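Local structure of probable starch synthase 4, chloroplastic/amyloplastic (Arabidopsis thaliana, 6GNE) at residues A[40-54]-A[92-106]. The protein is a probable starch synthase of the plastid, a glycosyltransferase of the GT-B fold, modelled here with ADP and glycan ligands bound. Numbering follows the deposited sequence.
Sequences QRKGHLVEIILPKYD and LPVHFIEPQHPSKFF
Phe106, Lys52 and Leu92 bury the most surface where strands 45-51 and 92-100 run side by side, an example of adjacent parallel strands whose hydrogen-bonded backbone ladder is flanked by side-chain contacts. Pro51 lays CB over the middle of the Phe106 ring, 3.6 Å from the centroid and 5° off the normal, a CH-pi contact. The Tyr53 ring stands almost perpendicular to that of Phe106, its CE1 3.5 Å from Phe106 CD1, and Phe106 O accepts a hydrogen bond from Asp54 N. Lys52 places CB 3.9 Å from Phe96 CB; with CG anti to its backbone N (chi1 179°) and bends at chi2 and chi4, the chain carries NZ to a long salt bridge with Glu98 OE1 (3.8 Å), which also accepts a hydrogen bond from Trp85 NE1. Leu92 divides its branches at the other end, CD1 meeting Ile48 CD1 at 3.7 Å and CD2 meeting Val46 CG1 and lying beside Gln40 NE2, itself hydrogen-bonded to Gly91 O. Between these ends run five hydrogen bonds: Ile48 N to Pro93 O, His95 N and O to Ile48 O and Leu50 N, Ile97 N and O to Leu50 O and Lys52 N. In the mixed sheet of the N-terminal Rossmann-like domain, strand 11-15 flanks 45-51, strand 78-89 runs antiparallel beyond 92-100, and helix 117-134 packs against Pro51, Tyr53 and Phe106.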
ATOM      1  N   GLN A  40       6.211  -6.025 -16.279  1.00 46.86           N
ATOM      2  CA  GLN A  40       6.015  -7.142 -17.200  1.00 50.45           C
ATOM      3  C   GLN A  40       5.444  -6.715 -18.583  1.00 51.95           C
ATOM      4  O   GLN A  40       5.916  -7.207 -19.584  1.00 52.95           O
ATOM      5  CB  GLN A  40       5.166  -8.244 -16.563  1.00 51.56           C
ATOM      6  CG  GLN A  40       5.280  -9.594 -17.256  1.00 54.13           C
ATOM      7  CD  GLN A  40       4.235 -10.578 -16.765  1.00 54.94           C
ATOM      8  OE1 GLN A  40       3.051 -10.465 -17.115  1.00 55.11           O
ATOM      9  NE2 GLN A  40       4.668 -11.563 -15.971  1.00 54.93           N
ATOM     10  N   ARG A  41       4.494  -5.786 -18.645  1.00 52.56           N
ATOM     11  CA  ARG A  41       4.001  -5.260 -19.940  1.00 57.37           C
ATOM     12  C   ARG A  41       5.081  -4.533 -20.739  1.00 57.85           C
ATOM     13  O   ARG A  41       5.065  -4.537 -21.972  1.00 59.76           O
ATOM     14  CB  ARG A  41       2.815  -4.290 -19.781  1.00 61.17           C
ATOM     15  CG  ARG A  41       1.587  -4.806 -19.036  1.00 66.42           C
ATOM     16  CD  ARG A  41       1.328  -6.326 -19.186  1.00 73.01           C
ATOM     17  NE  ARG A  41       0.329  -6.830 -18.201  1.00 76.58           N
ATOM     18  CZ  ARG A  41      -0.982  -6.540 -18.189  1.00 80.48           C
ATOM     19  NH1 ARG A  41      -1.760  -7.063 -17.241  1.00 83.56           N
ATOM     20  NH2 ARG A  41      -1.535  -5.741 -19.106  1.00 82.63           N
ATOM     21  N   LYS A  42       6.008  -3.885 -20.039  1.00 57.03           N
ATOM     22  CA  LYS A  42       7.139  -3.220 -20.695  1.00 59.37           C
ATOM     23  C   LYS A  42       8.227  -4.192 -21.216  1.00 57.94           C
ATOM     24  O   LYS A  42       9.197  -3.748 -21.794  1.00 56.67           O
ATOM     25  CB  LYS A  42       7.723  -2.140 -19.778  1.00 60.85           C
ATOM     26  CG  LYS A  42       6.721  -0.999 -19.556  1.00 62.87           C
ATOM     27  CD  LYS A  42       7.164   0.077 -18.562  1.00 64.25           C
ATOM     28  CE  LYS A  42       7.642   1.328 -19.292  1.00 68.80           C
ATOM     29  NZ  LYS A  42       6.496   2.194 -19.679  1.00 69.43           N
ATOM     30  N   GLY A  43       8.045  -5.496 -21.011  1.00 56.16           N
ATOM     31  CA  GLY A  43       8.915  -6.532 -21.575  1.00 56.88           C
ATOM     32  C   GLY A  43       9.978  -7.067 -20.634  1.00 55.43           C
ATOM     33  O   GLY A  43      10.874  -7.759 -21.059  1.00 57.03           O
ATOM     34  N   HIS A  44       9.891  -6.746 -19.354  1.00 52.96           N
ATOM     35  CA  HIS A  44      10.869  -7.236 -18.372  1.00 52.00           C
ATOM     36  C   HIS A  44      10.415  -8.567 -17.822  1.00 50.88           C
ATOM     37  O   HIS A  44       9.221  -8.829 -17.692  1.00 49.24           O
ATOM     38  CB  HIS A  44      11.060  -6.220 -17.238  1.00 50.25           C
ATOM     39  CG  HIS A  44      11.366  -4.846 -17.727  1.00 51.29           C
ATOM     40  ND1 HIS A  44      12.578  -4.521 -18.298  1.00 52.98           N
ATOM     41  CD2 HIS A  44      10.600  -3.723 -17.784  1.00 51.62           C
ATOM     42  CE1 HIS A  44      12.557  -3.250 -18.665  1.00 54.05           C
ATOM     43  NE2 HIS A  44      11.368  -2.745 -18.371  1.00 52.79           N
ATOM     44  N   LEU A  45      11.383  -9.416 -17.520  1.00 51.18           N
ATOM     45  CA  LEU A  45      11.124 -10.656 -16.828  1.00 50.69           C
ATOM     46  C   LEU A  45      11.000 -10.297 -15.368  1.00 49.02           C
ATOM     47  O   LEU A  45      11.986 -10.025 -14.713  1.00 49.71           O
ATOM     48  CB  LEU A  45      12.264 -11.641 -17.052  1.00 52.60           C
ATOM     49  CG  LEU A  45      12.223 -12.999 -16.346  1.00 53.41           C
ATOM     50  CD1 LEU A  45      10.889 -13.700 -16.603  1.00 52.50           C
ATOM     51  CD2 LEU A  45      13.438 -13.871 -16.779  1.00 55.26           C
ATOM     52  N   VAL A  46       9.779 -10.261 -14.862  1.00 48.07           N
ATOM     53  CA  VAL A  46       9.513  -9.878 -13.477  1.00 46.25           C
ATOM     54  C   VAL A  46       9.157 -11.119 -12.682  1.00 46.09           C
ATOM     55  O   VAL A  46       8.359 -11.948 -13.135  1.00 48.76           O
ATOM     56  CB  VAL A  46       8.322  -8.900 -13.427  1.00 46.13           C
ATOM     57  CG1 VAL A  46       7.886  -8.625 -11.989  1.00 44.42           C
ATOM     58  CG2 VAL A  46       8.663  -7.608 -14.174  1.00 45.92           C
ATOM     59  N   GLU A  47       9.752 -11.264 -11.515  1.00 45.17           N
ATOM     60  CA  GLU A  47       9.475 -12.403 -10.619  1.00 45.42           C
ATOM     61  C   GLU A  47       9.335 -11.890  -9.195  1.00 43.79           C
ATOM     62  O   GLU A  47       9.974 -10.898  -8.800  1.00 43.35           O
ATOM     63  CB  GLU A  47      10.620 -13.404 -10.627  1.00 47.93           C
ATOM     64  CG  GLU A  47      10.588 -14.455 -11.721  1.00 50.33           C
ATOM     65  CD  GLU A  47      11.841 -15.316 -11.726  1.00 53.07           C
ATOM     66  OE1 GLU A  47      12.587 -15.303 -10.707  1.00 53.12           O
ATOM     67  OE2 GLU A  47      12.003 -16.063 -12.725  1.00 56.58           O
ATOM     68  N   ILE A  48       8.516 -12.569  -8.408  1.00 41.99           N
ATOM     69  CA  ILE A  48       8.264 -12.142  -7.043  1.00 40.12           C
ATOM     70  C   ILE A  48       8.562 -13.252  -6.066  1.00 39.60           C
ATOM     71  O   ILE A  48       8.271 -14.391  -6.347  1.00 40.21           O
ATOM     72  CB  ILE A  48       6.835 -11.622  -6.917  1.00 39.37           C
ATOM     73  CG1 ILE A  48       6.720 -10.356  -7.779  1.00 39.89           C
ATOM     74  CG2 ILE A  48       6.511 -11.287  -5.463  1.00 38.42           C
ATOM     75  CD1 ILE A  48       5.322 -10.060  -8.214  1.00 41.29           C
ATOM     76  N   ILE A  49       9.179 -12.896  -4.945  1.00 38.33           N
ATOM     77  CA  ILE A  49       9.458 -13.830  -3.874  1.00 39.18           C
ATOM     78  C   ILE A  49       8.707 -13.376  -2.624  1.00 38.50           C
ATOM     79  O   ILE A  49       8.900 -12.254  -2.186  1.00 36.93           O
ATOM     80  CB  ILE A  49      10.963 -13.956  -3.595  1.00 39.97           C
ATOM     81  CG1 ILE A  49      11.689 -14.472  -4.858  1.00 41.23           C
ATOM     82  CG2 ILE A  49      11.222 -14.874  -2.395  1.00 40.50           C
ATOM     83  CD1 ILE A  49      13.209 -14.434  -4.777  1.00 42.61           C
ATOM     84  N   LEU A  50       7.841 -14.267  -2.102  1.00 39.40           N
ATOM     85  CA  LEU A  50       7.019 -14.046  -0.907  1.00 39.09           C
ATOM     86  C   LEU A  50       7.224 -15.140   0.105  1.00 39.82           C
ATOM     87  O   LEU A  50       7.726 -16.194  -0.240  1.00 42.40           O
ATOM     88  CB  LEU A  50       5.521 -14.079  -1.266  1.00 39.25           C
ATOM     89  CG  LEU A  50       5.007 -13.055  -2.263  1.00 38.95           C
ATOM     90  CD1 LEU A  50       3.550 -13.301  -2.550  1.00 39.53           C
ATOM     91  CD2 LEU A  50       5.218 -11.647  -1.745  1.00 37.93           C
ATOM     92  N   PRO A  51       6.810 -14.912   1.350  1.00 39.20           N
ATOM     93  CA  PRO A  51       6.644 -16.040   2.230  1.00 41.02           C
ATOM     94  C   PRO A  51       5.407 -16.846   1.854  1.00 41.42           C
ATOM     95  O   PRO A  51       4.486 -16.324   1.247  1.00 39.83           O
ATOM     96  CB  PRO A  51       6.442 -15.402   3.610  1.00 40.73           C
ATOM     97  CG  PRO A  51       6.909 -13.990   3.476  1.00 39.69           C
ATOM     98  CD  PRO A  51       6.571 -13.644   2.054  1.00 38.57           C
ATOM     99  N   LYS A  52       5.394 -18.108   2.247  1.00 42.98           N
ATOM    100  CA  LYS A  52       4.193 -18.910   2.202  1.00 43.86           C
ATOM    101  C   LYS A  52       3.517 -18.767   3.558  1.00 43.94           C
ATOM    102  O   LYS A  52       3.777 -19.541   4.484  1.00 45.33           O
ATOM    103  CB  LYS A  52       4.505 -20.379   1.915  1.00 45.70           C
ATOM    104  CG  LYS A  52       3.271 -21.273   1.886  1.00 46.83           C
ATOM    105  CD  LYS A  52       2.911 -21.787   0.491  1.00 47.76           C
ATOM    106  CE  LYS A  52       1.856 -22.881   0.534  1.00 50.05           C
ATOM    107  NZ  LYS A  52       1.991 -23.830   1.701  1.00 52.65           N
ATOM    108  N   TYR A  53       2.638 -17.779   3.663  1.00 43.30           N
ATOM    109  CA  TYR A  53       1.804 -17.636   4.845  1.00 44.22           C
ATOM    110  C   TYR A  53       0.722 -18.711   4.833  1.00 46.83           C
ATOM    111  O   TYR A  53       0.211 -19.102   3.776  1.00 47.93           O
ATOM    112  CB  TYR A  53       1.118 -16.288   4.880  1.00 42.23           C
ATOM    113  CG  TYR A  53       2.039 -15.076   4.898  1.00 40.66           C
ATOM    114  CD1 TYR A  53       2.687 -14.669   6.060  1.00 40.27           C
ATOM    115  CD2 TYR A  53       2.209 -14.309   3.751  1.00 39.35           C
ATOM    116  CE1 TYR A  53       3.491 -13.546   6.065  1.00 39.56           C
ATOM    117  CE2 TYR A  53       3.016 -13.184   3.751  1.00 38.41           C
ATOM    118  CZ  TYR A  53       3.664 -12.803   4.902  1.00 38.19           C
ATOM    119  OH  TYR A  53       4.451 -11.673   4.881  1.00 36.27           O
ATOM    120  N   ASP A  54       0.403 -19.215   6.015  1.00 48.81           N
ATOM    121  CA  ASP A  54      -0.769 -20.071   6.195  1.00 50.75           C
ATOM    122  C   ASP A  54      -2.087 -19.331   5.881  1.00 49.19           C
ATOM    123  O   ASP A  54      -3.076 -19.948   5.432  1.00 50.73           O
ATOM    124  CB  ASP A  54      -0.802 -20.643   7.618  1.00 52.81           C
ATOM    125  CG  ASP A  54      -0.761 -19.556   8.711  1.00 53.14           C
ATOM    126  OD1 ASP A  54      -0.532 -18.328   8.454  1.00 52.30           O
ATOM    127  OD2 ASP A  54      -0.961 -19.945   9.869  1.00 55.06           O
ATOM    128  N   LEU A  92       1.974 -13.030 -12.981  1.00 44.00           N
ATOM    129  CA  LEU A  92       3.340 -12.936 -12.473  1.00 43.25           C
ATOM    130  C   LEU A  92       3.806 -14.283 -11.902  1.00 42.46           C
ATOM    131  O   LEU A  92       3.071 -14.911 -11.161  1.00 42.60           O
ATOM    132  CB  LEU A  92       3.451 -11.834 -11.409  1.00 41.87           C
ATOM    133  CG  LEU A  92       3.209 -10.437 -11.971  1.00 41.74           C
ATOM    134  CD1 LEU A  92       2.856  -9.498 -10.852  1.00 40.92           C
ATOM    135  CD2 LEU A  92       4.381  -9.936 -12.788  1.00 43.20           C
ATOM    136  N   PRO A  93       5.027 -14.719 -12.232  1.00 42.09           N
ATOM    137  CA  PRO A  93       5.592 -15.861 -11.506  1.00 42.60           C
ATOM    138  C   PRO A  93       5.939 -15.510 -10.063  1.00 40.87           C
ATOM    139  O   PRO A  93       6.517 -14.472  -9.815  1.00 38.84           O
ATOM    140  CB  PRO A  93       6.877 -16.208 -12.292  1.00 44.13           C
ATOM    141  CG  PRO A  93       6.831 -15.396 -13.533  1.00 44.97           C
ATOM    142  CD  PRO A  93       5.947 -14.213 -13.258  1.00 43.08           C
ATOM    143  N   VAL A  94       5.577 -16.379  -9.126  1.00 41.58           N
ATOM    144  CA  VAL A  94       5.847 -16.156  -7.713  1.00 41.28           C
ATOM    145  C   VAL A  94       6.504 -17.385  -7.103  1.00 43.43           C
ATOM    146  O   VAL A  94       6.178 -18.512  -7.468  1.00 45.80           O
ATOM    147  CB  VAL A  94       4.549 -15.842  -6.945  1.00 41.01           C
ATOM    148  CG1 VAL A  94       4.856 -15.453  -5.500  1.00 40.69           C
ATOM    149  CG2 VAL A  94       3.796 -14.718  -7.662  1.00 39.96           C
ATOM    150  N   HIS A  95       7.445 -17.142  -6.193  1.00 43.15           N
ATOM    151  CA  HIS A  95       8.116 -18.156  -5.394  1.00 43.81           C
ATOM    152  C   HIS A  95       7.716 -17.890  -3.956  1.00 42.74           C
ATOM    153  O   HIS A  95       7.987 -16.826  -3.427  1.00 40.56           O
ATOM    154  CB  HIS A  95       9.648 -18.073  -5.556  1.00 44.99           C
ATOM    155  CG  HIS A  95      10.146 -18.653  -6.844  1.00 47.11           C
ATOM    156  ND1 HIS A  95      10.241 -17.911  -8.006  1.00 47.15           N
ATOM    157  CD2 HIS A  95      10.538 -19.916  -7.164  1.00 48.87           C
ATOM    158  CE1 HIS A  95      10.686 -18.691  -8.980  1.00 48.80           C
ATOM    159  NE2 HIS A  95      10.863 -19.912  -8.500  1.00 49.73           N
ATOM    160  N   PHE A  96       7.045 -18.855  -3.337  1.00 44.01           N
ATOM    161  CA  PHE A  96       6.649 -18.775  -1.936  1.00 43.69           C
ATOM    162  C   PHE A  96       7.591 -19.623  -1.097  1.00 45.66           C
ATOM    163  O   PHE A  96       7.762 -20.812  -1.360  1.00 49.18           O
ATOM    164  CB  PHE A  96       5.233 -19.308  -1.738  1.00 43.93           C
ATOM    165  CG  PHE A  96       4.189 -18.692  -2.620  1.00 42.54           C
ATOM    166  CD1 PHE A  96       3.912 -19.231  -3.858  1.00 43.15           C
ATOM    167  CD2 PHE A  96       3.451 -17.612  -2.185  1.00 41.17           C
ATOM    168  CE1 PHE A  96       2.930 -18.689  -4.655  1.00 42.31           C
ATOM    169  CE2 PHE A  96       2.459 -17.055  -2.978  1.00 40.26           C
ATOM    170  CZ  PHE A  96       2.214 -17.591  -4.221  1.00 40.96           C
ATOM    171  N   ILE A  97       8.209 -19.028  -0.087  1.00 46.06           N
ATOM    172  CA  ILE A  97       9.156 -19.749   0.766  1.00 48.87           C
ATOM    173  C   ILE A  97       8.416 -20.268   1.992  1.00 50.18           C
ATOM    174  O   ILE A  97       7.817 -19.490   2.729  1.00 48.35           O
ATOM    175  CB  ILE A  97      10.341 -18.844   1.162  1.00 48.61           C
ATOM    176  CG1 ILE A  97      11.039 -18.294  -0.102  1.00 48.34           C
ATOM    177  CG2 ILE A  97      11.352 -19.588   1.995  1.00 49.86           C
ATOM    178  CD1 ILE A  97      12.296 -17.483   0.200  1.00 48.50           C
ATOM    179  N   GLU A  98       8.445 -21.582   2.188  1.00 54.11           N
ATOM    180  CA  GLU A  98       7.909 -22.224   3.398  1.00 57.18           C
ATOM    181  C   GLU A  98       9.044 -22.724   4.316  1.00 58.77           C
ATOM    182  O   GLU A  98       9.585 -23.798   4.079  1.00 60.06           O
ATOM    183  CB  GLU A  98       6.977 -23.371   3.017  1.00 59.81           C
ATOM    184  CG  GLU A  98       6.135 -23.854   4.169  1.00 62.67           C
ATOM    185  CD  GLU A  98       5.197 -24.995   3.838  1.00 66.86           C
ATOM    186  OE1 GLU A  98       5.227 -25.637   2.737  1.00 69.23           O
ATOM    187  OE2 GLU A  98       4.428 -25.264   4.772  1.00 70.23           O
ATOM    188  N   PRO A  99       9.408 -21.951   5.358  1.00 59.19           N
ATOM    189  CA  PRO A  99      10.502 -22.418   6.223  1.00 61.85           C
ATOM    190  C   PRO A  99      10.137 -23.601   7.098  1.00 64.96           C
ATOM    191  O   PRO A  99       8.996 -23.751   7.532  1.00 65.13           O
ATOM    192  CB  PRO A  99      10.831 -21.199   7.091  1.00 61.03           C
ATOM    193  CG  PRO A  99      10.265 -20.035   6.344  1.00 58.54           C
ATOM    194  CD  PRO A  99       9.011 -20.575   5.697  1.00 57.52           C
ATOM    195  N   GLN A 100      11.128 -24.446   7.321  1.00 68.05           N
ATOM    196  CA  GLN A 100      11.017 -25.614   8.186  1.00 71.61           C
ATOM    197  C   GLN A 100      11.997 -25.271   9.315  1.00 72.61           C
ATOM    198  O   GLN A 100      13.082 -25.859   9.443  1.00 75.28           O
ATOM    199  CB  GLN A 100      11.440 -26.905   7.444  1.00 74.34           C
ATOM    200  CG  GLN A 100      10.937 -27.097   6.015  1.00 73.79           C
ATOM    201  CD  GLN A 100       9.728 -27.997   5.909  1.00 73.82           C
ATOM    202  OE1 GLN A 100       9.842 -29.154   5.495  1.00 76.48           O
ATOM    203  NE2 GLN A 100       8.568 -27.470   6.290  1.00 71.90           N
ATOM    204  N   HIS A 101      11.670 -24.216  10.041  1.00 70.81           N
ATOM    205  CA  HIS A 101      12.413 -23.800  11.211  1.00 71.35           C
ATOM    206  C   HIS A 101      11.451 -24.064  12.354  1.00 71.42           C
ATOM    207  O   HIS A 101      10.277 -23.753  12.227  1.00 69.14           O
ATOM    208  CB  HIS A 101      12.741 -22.303  11.094  1.00 69.46           C
ATOM    209  CG  HIS A 101      13.533 -21.755  12.236  1.00 71.24           C
ATOM    210  ND1 HIS A 101      12.973 -21.503  13.467  1.00 71.63           N
ATOM    211  CD2 HIS A 101      14.835 -21.384  12.336  1.00 72.20           C
ATOM    212  CE1 HIS A 101      13.891 -21.008  14.279  1.00 72.59           C
ATOM    213  NE2 HIS A 101      15.030 -20.929  13.618  1.00 73.08           N
ATOM    214  N   PRO A 102      11.925 -24.617  13.487  1.00 74.94           N
ATOM    215  CA  PRO A 102      10.983 -24.988  14.582  1.00 76.95           C
ATOM    216  C   PRO A 102      10.049 -23.865  15.082  1.00 75.51           C
ATOM    217  O   PRO A 102       8.980 -24.154  15.577  1.00 77.23           O
ATOM    218  CB  PRO A 102      11.896 -25.476  15.718  1.00 79.12           C
ATOM    219  CG  PRO A 102      13.293 -25.288  15.254  1.00 79.52           C
ATOM    220  CD  PRO A 102      13.311 -25.012  13.779  1.00 76.96           C
ATOM    221  N   SER A 103      10.469 -22.608  14.956  1.00 74.11           N
ATOM    222  CA  SER A 103       9.665 -21.420  15.333  1.00 73.74           C
ATOM    223  C   SER A 103       8.455 -21.113  14.436  1.00 71.83           C
ATOM    224  O   SER A 103       7.640 -20.263  14.789  1.00 68.60           O
ATOM    225  CB  SER A 103      10.540 -20.156  15.370  1.00 72.88           C
ATOM    226  OG  SER A 103      11.636 -20.269  16.260  1.00 75.09           O
ATOM    227  N   LYS A 104       8.358 -21.759  13.275  1.00 72.73           N
ATOM    228  CA  LYS A 104       7.145 -21.729  12.446  1.00 71.20           C
ATOM    229  C   LYS A 104       6.767 -20.318  12.082  1.00 67.42           C
ATOM    230  O   LYS A 104       5.670 -19.831  12.394  1.00 67.62           O
ATOM    231  CB  LYS A 104       5.999 -22.457  13.153  1.00 74.05           C
ATOM    232  CG  LYS A 104       6.251 -23.946  13.273  1.00 78.24           C
ATOM    233  CD  LYS A 104       5.144 -24.608  14.130  1.00 80.86           C
ATOM    234  CE  LYS A 104       4.623 -25.955  13.591  1.00 83.74           C
ATOM    235  NZ  LYS A 104       3.212 -25.919  13.023  1.00 83.63           N
ATOM    236  N   PHE A 105       7.696 -19.658  11.412  1.00 64.20           N
ATOM    237  CA  PHE A 105       7.606 -18.229  11.229  1.00 60.92           C
ATOM    238  C   PHE A 105       6.373 -17.795  10.459  1.00 58.54           C
ATOM    239  O   PHE A 105       5.787 -16.772  10.789  1.00 59.11           O
ATOM    240  CB  PHE A 105       8.855 -17.695  10.534  1.00 60.59           C
ATOM    241  CG  PHE A 105      10.120 -17.824  11.346  1.00 61.93           C
ATOM    242  CD1 PHE A 105      10.200 -17.306  12.642  1.00 62.76           C
ATOM    243  CD2 PHE A 105      11.251 -18.427  10.794  1.00 62.46           C
ATOM    244  CE1 PHE A 105      11.374 -17.421  13.386  1.00 64.71           C
ATOM    245  CE2 PHE A 105      12.419 -18.536  11.526  1.00 64.63           C
ATOM    246  CZ  PHE A 105      12.481 -18.031  12.831  1.00 65.58           C
ATOM    247  N   PHE A 106       5.967 -18.553   9.451  1.00 58.59           N
ATOM    248  CA  PHE A 106       4.812 -18.168   8.633  1.00 57.82           C
ATOM    249  C   PHE A 106       3.625 -19.105   8.767  1.00 61.97           C
ATOM    250  O   PHE A 106       2.874 -19.331   7.821  1.00 61.72           O
ATOM    251  CB  PHE A 106       5.273 -17.962   7.197  1.00 55.34           C
ATOM    252  CG  PHE A 106       6.341 -16.936   7.100  1.00 53.59           C
ATOM    253  CD1 PHE A 106       6.051 -15.615   7.370  1.00 50.82           C
ATOM    254  CD2 PHE A 106       7.657 -17.291   6.836  1.00 54.55           C
ATOM    255  CE1 PHE A 106       7.044 -14.659   7.343  1.00 50.22           C
ATOM    256  CE2 PHE A 106       8.658 -16.332   6.797  1.00 53.16           C
ATOM    257  CZ  PHE A 106       8.350 -15.015   7.059  1.00 51.21           C
TER